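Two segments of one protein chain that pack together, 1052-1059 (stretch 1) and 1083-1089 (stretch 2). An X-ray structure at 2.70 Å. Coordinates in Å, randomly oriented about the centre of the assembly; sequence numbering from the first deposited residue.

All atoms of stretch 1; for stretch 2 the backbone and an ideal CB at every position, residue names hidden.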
# COMPACT_ATOMS: atom_id res chain seq x y z
N GLU A 1052 -15.41 -56.58 -24.86
CA GLU A 1052 -15.65 -55.14 -24.97
C GLU A 1052 -14.38 -54.40 -25.37
O GLU A 1052 -14.29 -53.18 -25.22
CB GLU A 1052 -16.17 -54.58 -23.64
CG GLU A 1052 -17.52 -55.11 -23.22
CD GLU A 1052 -18.67 -54.37 -23.87
OE1 GLU A 1052 -18.70 -53.12 -23.80
OE2 GLU A 1052 -19.56 -55.04 -24.44
N LEU A 1053 -13.41 -55.15 -25.89
CA LEU A 1053 -12.14 -54.56 -26.33
C LEU A 1053 -12.34 -53.68 -27.55
O LEU A 1053 -12.90 -54.11 -28.56
CB LEU A 1053 -11.13 -55.67 -26.62
CG LEU A 1053 -9.77 -55.23 -27.16
CD1 LEU A 1053 -8.64 -55.86 -26.36
CD2 LEU A 1053 -9.64 -55.60 -28.63
N ASP A 1054 -11.88 -52.43 -27.45
CA ASP A 1054 -12.02 -51.47 -28.54
C ASP A 1054 -10.70 -51.29 -29.29
O ASP A 1054 -10.70 -50.91 -30.46
CB ASP A 1054 -12.51 -50.12 -28.01
CG ASP A 1054 -13.85 -50.21 -27.32
OD1 ASP A 1054 -14.85 -50.57 -27.98
OD2 ASP A 1054 -13.92 -49.92 -26.11
N TYR A 1055 -9.58 -51.54 -28.61
CA TYR A 1055 -8.27 -51.33 -29.22
C TYR A 1055 -7.28 -52.45 -28.92
O TYR A 1055 -7.24 -52.99 -27.82
CB TYR A 1055 -7.68 -49.99 -28.74
CG TYR A 1055 -8.64 -48.84 -28.88
CD1 TYR A 1055 -9.01 -48.37 -30.13
CD2 TYR A 1055 -9.20 -48.25 -27.76
CE1 TYR A 1055 -9.90 -47.33 -30.27
CE2 TYR A 1055 -10.10 -47.20 -27.89
CZ TYR A 1055 -10.44 -46.75 -29.15
OH TYR A 1055 -11.34 -45.72 -29.29
N PHE A 1056 -6.50 -52.79 -29.94
CA PHE A 1056 -5.40 -53.73 -29.83
C PHE A 1056 -4.25 -53.15 -30.63
O PHE A 1056 -4.18 -53.31 -31.84
CB PHE A 1056 -5.79 -55.12 -30.36
CG PHE A 1056 -4.79 -56.19 -30.05
CD1 PHE A 1056 -3.65 -56.34 -30.82
CD2 PHE A 1056 -4.99 -57.07 -28.99
CE1 PHE A 1056 -2.73 -57.34 -30.54
CE2 PHE A 1056 -4.07 -58.07 -28.71
CZ PHE A 1056 -2.94 -58.20 -29.49
N ILE A 1057 -3.36 -52.45 -29.93
CA ILE A 1057 -2.34 -51.65 -30.59
C ILE A 1057 -0.94 -52.16 -30.24
O ILE A 1057 -0.67 -52.51 -29.09
CB ILE A 1057 -2.49 -50.15 -30.23
CG1 ILE A 1057 -3.89 -49.68 -30.63
CG2 ILE A 1057 -1.41 -49.31 -30.90
CD1 ILE A 1057 -4.22 -48.27 -30.23
N CYS A 1058 -0.08 -52.20 -31.25
CA CYS A 1058 1.31 -52.62 -31.08
C CYS A 1058 2.25 -51.49 -31.50
O CYS A 1058 2.26 -51.10 -32.67
CB CYS A 1058 1.61 -53.88 -31.90
SG CYS A 1058 0.55 -55.31 -31.53
N PHE A 1059 3.04 -50.97 -30.56
CA PHE A 1059 4.01 -49.91 -30.87
C PHE A 1059 5.41 -50.46 -31.11
O PHE A 1059 5.80 -51.46 -30.52
CB PHE A 1059 4.05 -48.88 -29.74
CG PHE A 1059 2.76 -48.13 -29.56
CD1 PHE A 1059 2.52 -46.97 -30.29
CD2 PHE A 1059 1.80 -48.57 -28.67
CE1 PHE A 1059 1.34 -46.28 -30.14
CE2 PHE A 1059 0.62 -47.87 -28.51
CZ PHE A 1059 0.39 -46.73 -29.24
N UNK A 1083 1.30 -58.61 -39.13
CA UNK A 1083 0.42 -59.68 -39.59
C UNK A 1083 -0.68 -59.95 -38.56
O UNK A 1083 -1.84 -60.15 -38.91
CB UNK A 1083 1.22 -60.95 -39.86
N UNK A 1084 -0.29 -59.98 -37.28
CA UNK A 1084 -1.25 -60.21 -36.20
C UNK A 1084 -2.41 -59.22 -36.28
O UNK A 1084 -3.57 -59.60 -36.16
CB UNK A 1084 -0.56 -60.10 -34.84
N UNK A 1085 -2.10 -57.95 -36.49
CA UNK A 1085 -3.12 -56.91 -36.53
C UNK A 1085 -3.94 -57.01 -37.80
O UNK A 1085 -5.15 -56.78 -37.78
CB UNK A 1085 -2.48 -55.52 -36.42
N UNK A 1086 -3.29 -57.33 -38.91
CA UNK A 1086 -4.00 -57.52 -40.17
C UNK A 1086 -4.97 -58.69 -40.05
O UNK A 1086 -6.14 -58.58 -40.42
CB UNK A 1086 -3.02 -57.76 -41.32
N UNK A 1087 -4.48 -59.80 -39.51
CA UNK A 1087 -5.29 -61.00 -39.36
C UNK A 1087 -6.47 -60.73 -38.44
O UNK A 1087 -7.59 -61.17 -38.71
CB UNK A 1087 -4.45 -62.16 -38.82
N UNK A 1088 -6.22 -60.01 -37.35
CA UNK A 1088 -7.27 -59.66 -36.41
C UNK A 1088 -8.42 -58.93 -37.13
O UNK A 1088 -9.59 -59.27 -36.94
CB UNK A 1088 -6.70 -58.79 -35.28
N UNK A 1089 -8.08 -57.94 -37.94
CA UNK A 1089 -9.10 -57.18 -38.67
C UNK A 1089 -9.85 -58.07 -39.66
O UNK A 1089 -11.06 -57.91 -39.84
CB UNK A 1089 -8.46 -56.00 -39.41

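Stretch 2 is a helix throughout, and it runs nearly antiparallel to strand 1055-1059, at 162° between their N-to-C directions. The axes come within 9.6 Å. Along the strand, Phe-1056 and Cys-1058 point toward the helix, and Leu-1053 does so from the loop before it. Tyr-1055 and Ile-1057 point away. The surface offered to the helix is therefore mostly apolar: an aromatic ring, a thiol and a leucine.

Position 1083 lies out of reach of stretch 1. Its phi/psi of -67/-43 is ordinary helix, and many side chains would fit, polar or long ones included. The residue is Arg-1083. It turns to a partner at 1086, within the helix.

At position 1084 CA-to-CB points toward stretch 1, yet no atom of that stretch lies within 5.5 Å of the ideal CB. A side chain has to extend to make contact. The ring of Phe-1056 lies in that direction, so Ile, Leu, Val or Met would all suit. The residue is Ile-1084. Its CG2 comes 4.3 Å from CE1 of Phe-1056, an apolar contact oblique to the ring.

Position 1085 is the nearest in register: its CA is 7.8 Å from the CA of Phe-1056. CA-to-CB points sideways, and the ideal CB is 5.4 Å from Phe-1056 O. With the backbones this close, a small side chain such as Ala, Ser, Cys or Val is the natural expectation. The thiol of Cys-1058 offers a neighbour. The residue is Cys-1085, chi1 in the m well. Its SG is 4.0 Å from SG of Cys-1058, too far for a disulfide, so the two sulfurs simply pack together. The same SG lies 4.3 Å from Phe-1056 O.

Positions 1086 and 1087 are both out of reach of stretch 1. Polar or charged residues would do well at either, though the strand does not choose among them. The residues are Glu-1086 and Gln-1087. Glu-1086 OE1 is 2.9 Å from Arg-1083 NH1, a salt bridge within the helix. The backbone N of Gln-1087 donates to Arg-1083 O at 2.7 Å.

Position 1088 again points toward stretch 1, with nothing within 5.5 Å of its ideal CB. There is room for a long chain running to the Phe-1056 ring and on to Leu-1053. Leu, Met, Lys or Arg could each make use of it. The residue is Arg-1088. Its guanidinium lies flat on Phe-1056, centres 4.0 Å apart and planes at 14°, a stack with cation-pi character. NE is 3.4 Å from CG of Phe-1056. CD also sits over the ring face, 4.0 Å from its centroid. Farther along, NH2 reaches 3.3 Å from CD2 of Leu-1053, which lies at the guanidinium edge. The stack leaves the nitrogens free to hydrogen-bond elsewhere in the structure.

Position 1089 is out of reach, and a polar residue would be unremarkable. It is Gln-1089. Its backbone N donates to Cys-1085 O at 3.2 Å.

Stretch 2 (1083-1089) RICEQRQ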
# COMPACT_ATOMS: atom_id res chain seq x y z
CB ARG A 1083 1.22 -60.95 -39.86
CG ARG A 1083 0.53 -61.96 -40.75
CD ARG A 1083 0.48 -61.46 -42.19
NE ARG A 1083 0.09 -62.50 -43.14
CZ ARG A 1083 -1.13 -62.65 -43.64
NH1 ARG A 1083 -2.12 -61.83 -43.29
NH2 ARG A 1083 -1.36 -63.63 -44.50
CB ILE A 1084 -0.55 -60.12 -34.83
CG1 ILE A 1084 0.41 -61.30 -34.67
CG2 ILE A 1084 -1.59 -60.09 -33.70
CD1 ILE A 1084 1.27 -61.24 -33.41
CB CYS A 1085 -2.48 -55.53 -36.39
SG CYS A 1085 -1.72 -55.27 -34.77
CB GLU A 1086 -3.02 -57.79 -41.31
CG GLU A 1086 -3.68 -57.86 -42.68
CD GLU A 1086 -2.73 -58.26 -43.79
OE1 GLU A 1086 -1.72 -58.95 -43.50
OE2 GLU A 1086 -2.98 -57.89 -44.96
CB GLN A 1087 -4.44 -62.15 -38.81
CG GLN A 1087 -3.46 -62.74 -39.81
CD GLN A 1087 -4.16 -63.47 -40.94
OE1 GLN A 1087 -4.57 -62.87 -41.93
NE2 GLN A 1087 -4.28 -64.79 -40.80
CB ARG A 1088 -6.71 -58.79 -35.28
CG ARG A 1088 -6.01 -59.59 -34.18
CD ARG A 1088 -5.49 -58.67 -33.07
NE ARG A 1088 -6.58 -57.94 -32.42
CZ ARG A 1088 -7.28 -58.39 -31.38
NH1 ARG A 1088 -7.01 -59.57 -30.84
NH2 ARG A 1088 -8.25 -57.65 -30.87
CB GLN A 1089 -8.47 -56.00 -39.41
CG GLN A 1089 -8.06 -54.84 -38.52
CD GLN A 1089 -7.98 -53.53 -39.27
OE1 GLN A 1089 -8.54 -53.38 -40.36
NE2 GLN A 1089 -7.29 -52.56 -38.69
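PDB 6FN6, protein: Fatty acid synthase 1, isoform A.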